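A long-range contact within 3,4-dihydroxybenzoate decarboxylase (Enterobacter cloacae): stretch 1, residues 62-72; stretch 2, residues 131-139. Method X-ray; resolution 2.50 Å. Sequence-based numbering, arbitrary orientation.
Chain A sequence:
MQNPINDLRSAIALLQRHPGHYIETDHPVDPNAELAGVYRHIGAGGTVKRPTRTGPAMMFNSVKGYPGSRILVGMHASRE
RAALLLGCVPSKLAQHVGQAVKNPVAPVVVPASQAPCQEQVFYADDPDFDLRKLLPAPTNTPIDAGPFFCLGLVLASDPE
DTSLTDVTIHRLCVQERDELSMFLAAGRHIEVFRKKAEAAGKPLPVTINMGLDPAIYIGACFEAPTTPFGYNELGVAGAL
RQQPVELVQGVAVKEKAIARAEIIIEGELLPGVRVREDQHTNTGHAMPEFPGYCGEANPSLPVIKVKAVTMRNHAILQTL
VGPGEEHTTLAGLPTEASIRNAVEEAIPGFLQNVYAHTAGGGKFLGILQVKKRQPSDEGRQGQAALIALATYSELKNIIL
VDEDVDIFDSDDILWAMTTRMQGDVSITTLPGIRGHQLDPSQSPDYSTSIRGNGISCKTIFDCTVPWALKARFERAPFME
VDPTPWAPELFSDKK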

# COMPACT_ATOMS: atom_id res chain seq x y z
N SER A 62 -22.25 -49.44 -24.43
CA SER A 62 -21.63 -50.69 -24.01
C SER A 62 -20.88 -50.45 -22.70
O SER A 62 -19.80 -49.86 -22.70
CB SER A 62 -20.69 -51.23 -25.09
OG SER A 62 -20.03 -52.40 -24.64
N VAL A 63 -21.46 -50.92 -21.60
CA VAL A 63 -20.88 -50.76 -20.27
C VAL A 63 -20.37 -52.12 -19.82
O VAL A 63 -21.13 -53.10 -19.79
CB VAL A 63 -21.91 -50.20 -19.27
CG1 VAL A 63 -21.26 -49.96 -17.92
CG2 VAL A 63 -22.53 -48.93 -19.81
N LYS A 64 -19.08 -52.19 -19.49
CA LYS A 64 -18.48 -53.45 -19.08
C LYS A 64 -19.17 -53.98 -17.83
O LYS A 64 -19.32 -53.26 -16.83
CB LYS A 64 -16.99 -53.27 -18.82
CG LYS A 64 -16.17 -52.89 -20.04
CD LYS A 64 -14.70 -52.72 -19.66
CE LYS A 64 -13.87 -52.23 -20.84
NZ LYS A 64 -12.45 -52.00 -20.45
N GLY A 65 -19.60 -55.24 -17.88
CA GLY A 65 -20.31 -55.85 -16.79
C GLY A 65 -21.75 -55.41 -16.63
O GLY A 65 -22.42 -55.86 -15.70
N TYR A 66 -22.25 -54.54 -17.51
CA TYR A 66 -23.62 -54.04 -17.44
C TYR A 66 -24.25 -54.05 -18.83
O TYR A 66 -24.51 -52.99 -19.41
CB TYR A 66 -23.66 -52.63 -16.84
CG TYR A 66 -23.33 -52.57 -15.37
CD1 TYR A 66 -22.02 -52.48 -14.93
CD2 TYR A 66 -24.35 -52.59 -14.42
CE1 TYR A 66 -21.72 -52.42 -13.58
CE2 TYR A 66 -24.06 -52.53 -13.07
CZ TYR A 66 -22.75 -52.44 -12.66
OH TYR A 66 -22.45 -52.38 -11.32
N PRO A 67 -24.52 -55.23 -19.38
CA PRO A 67 -25.29 -55.28 -20.63
C PRO A 67 -26.69 -54.74 -20.40
O PRO A 67 -27.29 -54.94 -19.34
CB PRO A 67 -25.30 -56.77 -20.97
CG PRO A 67 -25.11 -57.46 -19.67
CD PRO A 67 -24.19 -56.57 -18.88
N GLY A 68 -27.21 -54.05 -21.41
CA GLY A 68 -28.50 -53.40 -21.29
C GLY A 68 -28.47 -52.05 -20.62
O GLY A 68 -29.50 -51.36 -20.62
N SER A 69 -27.34 -51.65 -20.04
CA SER A 69 -27.19 -50.31 -19.50
C SER A 69 -26.55 -49.39 -20.52
O SER A 69 -25.78 -49.83 -21.39
CB SER A 69 -26.35 -50.32 -18.22
OG SER A 69 -27.10 -50.80 -17.11
N ARG A 70 -26.88 -48.11 -20.44
CA ARG A 70 -26.26 -47.09 -21.27
C ARG A 70 -26.16 -45.81 -20.45
O ARG A 70 -27.15 -45.36 -19.87
CB ARG A 70 -27.06 -46.86 -22.56
CG ARG A 70 -28.56 -46.75 -22.38
CD ARG A 70 -29.25 -46.48 -23.71
NE ARG A 70 -30.69 -46.34 -23.55
CZ ARG A 70 -31.53 -46.02 -24.53
NH1 ARG A 70 -31.07 -45.79 -25.75
NH2 ARG A 70 -32.83 -45.92 -24.29
N ILE A 71 -24.95 -45.24 -20.41
CA ILE A 71 -24.63 -44.13 -19.51
C ILE A 71 -24.45 -42.86 -20.33
O ILE A 71 -23.80 -42.86 -21.38
CB ILE A 71 -23.37 -44.44 -18.69
CG1 ILE A 71 -23.59 -45.70 -17.85
CG2 ILE A 71 -23.00 -43.27 -17.80
CD1 ILE A 71 -22.43 -46.09 -16.98
N LEU A 72 -25.02 -41.77 -19.83
CA LEU A 72 -25.08 -40.50 -20.54
C LEU A 72 -24.35 -39.43 -19.75
O LEU A 72 -24.60 -39.25 -18.55
CB LEU A 72 -26.53 -40.09 -20.75
CG LEU A 72 -26.76 -38.82 -21.55
CD1 LEU A 72 -26.16 -38.99 -22.93
CD2 LEU A 72 -28.25 -38.57 -21.62
N LEU A 131 -28.23 -52.70 -5.46
CA LEU A 131 -28.14 -51.49 -6.27
C LEU A 131 -26.94 -51.54 -7.20
O LEU A 131 -26.97 -50.93 -8.28
CB LEU A 131 -28.06 -50.27 -5.35
CG LEU A 131 -28.44 -48.92 -5.95
CD1 LEU A 131 -29.76 -49.02 -6.70
CD2 LEU A 131 -28.54 -47.87 -4.84
N ARG A 132 -25.88 -52.26 -6.82
CA ARG A 132 -24.71 -52.37 -7.68
C ARG A 132 -25.02 -53.15 -8.95
O ARG A 132 -24.53 -52.81 -10.03
CB ARG A 132 -23.56 -53.03 -6.92
CG ARG A 132 -22.89 -52.15 -5.87
CD ARG A 132 -23.62 -52.20 -4.53
NE ARG A 132 -22.70 -52.39 -3.42
CZ ARG A 132 -22.52 -53.55 -2.78
NH1 ARG A 132 -23.22 -54.62 -3.14
NH2 ARG A 132 -21.65 -53.63 -1.79
N LYS A 133 -25.81 -54.23 -8.84
CA LYS A 133 -26.20 -54.98 -10.02
C LYS A 133 -27.18 -54.20 -10.89
O LYS A 133 -27.29 -54.49 -12.09
CB LYS A 133 -26.85 -56.31 -9.63
CG LYS A 133 -26.04 -57.19 -8.70
CD LYS A 133 -26.80 -58.49 -8.44
CE LYS A 133 -26.20 -59.28 -7.28
NZ LYS A 133 -24.81 -59.73 -7.55
N LEU A 134 -27.88 -53.23 -10.32
CA LEU A 134 -28.97 -52.55 -11.01
C LEU A 134 -28.49 -51.35 -11.82
O LEU A 134 -28.90 -51.18 -12.98
CB LEU A 134 -30.02 -52.10 -9.99
CG LEU A 134 -31.45 -51.93 -10.48
CD1 LEU A 134 -31.87 -53.11 -11.33
CD2 LEU A 134 -32.38 -51.78 -9.29
N LEU A 135 -27.62 -50.51 -11.25
CA LEU A 135 -27.21 -49.28 -11.89
C LEU A 135 -25.68 -49.20 -11.94
O LEU A 135 -25.03 -49.38 -10.91
CB LEU A 135 -27.78 -48.07 -11.15
CG LEU A 135 -29.31 -48.04 -11.06
CD1 LEU A 135 -29.78 -46.88 -10.21
CD2 LEU A 135 -29.90 -47.96 -12.46
N PRO A 136 -25.13 -48.96 -13.05
CA PRO A 136 -23.67 -48.79 -13.14
C PRO A 136 -23.23 -47.36 -12.84
O PRO A 136 -22.89 -46.56 -13.71
CB PRO A 136 -23.38 -49.19 -14.59
CG PRO A 136 -24.61 -48.77 -15.32
CD PRO A 136 -25.77 -48.97 -14.37
N ALA A 137 -23.24 -47.02 -11.56
CA ALA A 137 -22.81 -45.69 -11.14
C ALA A 137 -21.32 -45.53 -11.39
O ALA A 137 -20.53 -46.36 -10.91
CB ALA A 137 -23.13 -45.47 -9.66
N PRO A 138 -20.89 -44.52 -12.13
CA PRO A 138 -19.47 -44.40 -12.47
C PRO A 138 -18.68 -43.72 -11.36
O PRO A 138 -19.22 -43.05 -10.48
CB PRO A 138 -19.48 -43.53 -13.73
CG PRO A 138 -20.92 -43.08 -13.93
CD PRO A 138 -21.68 -43.41 -12.69
N THR A 139 -17.37 -43.94 -11.41
CA THR A 139 -16.41 -43.22 -10.58
C THR A 139 -15.61 -42.30 -11.48
O THR A 139 -15.11 -42.74 -12.53
CB THR A 139 -15.49 -44.19 -9.84
OG1 THR A 139 -14.62 -44.84 -10.78
CG2 THR A 139 -16.30 -45.24 -9.10

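A proline just beyond a helix can act as a rigid knob, and a loop distant in sequence can supply the hollow that receives it. In 3,4-dihydroxybenzoate decarboxylase the knob is Pro-136, one residue past Leu-135, where the helical backbone angles end. Its compact, C-gamma endo ring presses into a pocket made by Val-63, Tyr-66, Ser-69 and Ile-71, all of which point their CA-to-CB bonds toward the second stretch. The aromatic ring of Tyr-66 forms one flat wall: Pro-136 CB lies 3.4 Å from its centroid, almost on the ring normal, a CH-pi contact. Val-63 CG1 reaches to 4.0 Å from Pro-136 CB, Ser-69 OG to 3.6 Å from Pro-136 CD, and Ile-71, with chi1 m and chi2 t, brings CD1 to 3.8 Å from Pro-136 CG. Farther along, Ile-71 CG2 touches Pro-138 CG at 4.4 Å.

Two successive type II turns, Val-63 to Tyr-66 and Tyr-66 to Ser-69, carry three of the pocket residues, and the strand that follows carries Ile-71; Gly-65 and Gly-68 accommodate positive phi in the turns. Tyrosine suits the position shared by the two turns because it works twice: its face packs on the proline, while its hydroxyl reaches the helix, where Tyr-66 OH donates a very short 2.5 Å hydrogen bond to Arg-132 O. The contact buries 325 Å² in all, with Pro-136 and Tyr-66 contributing most.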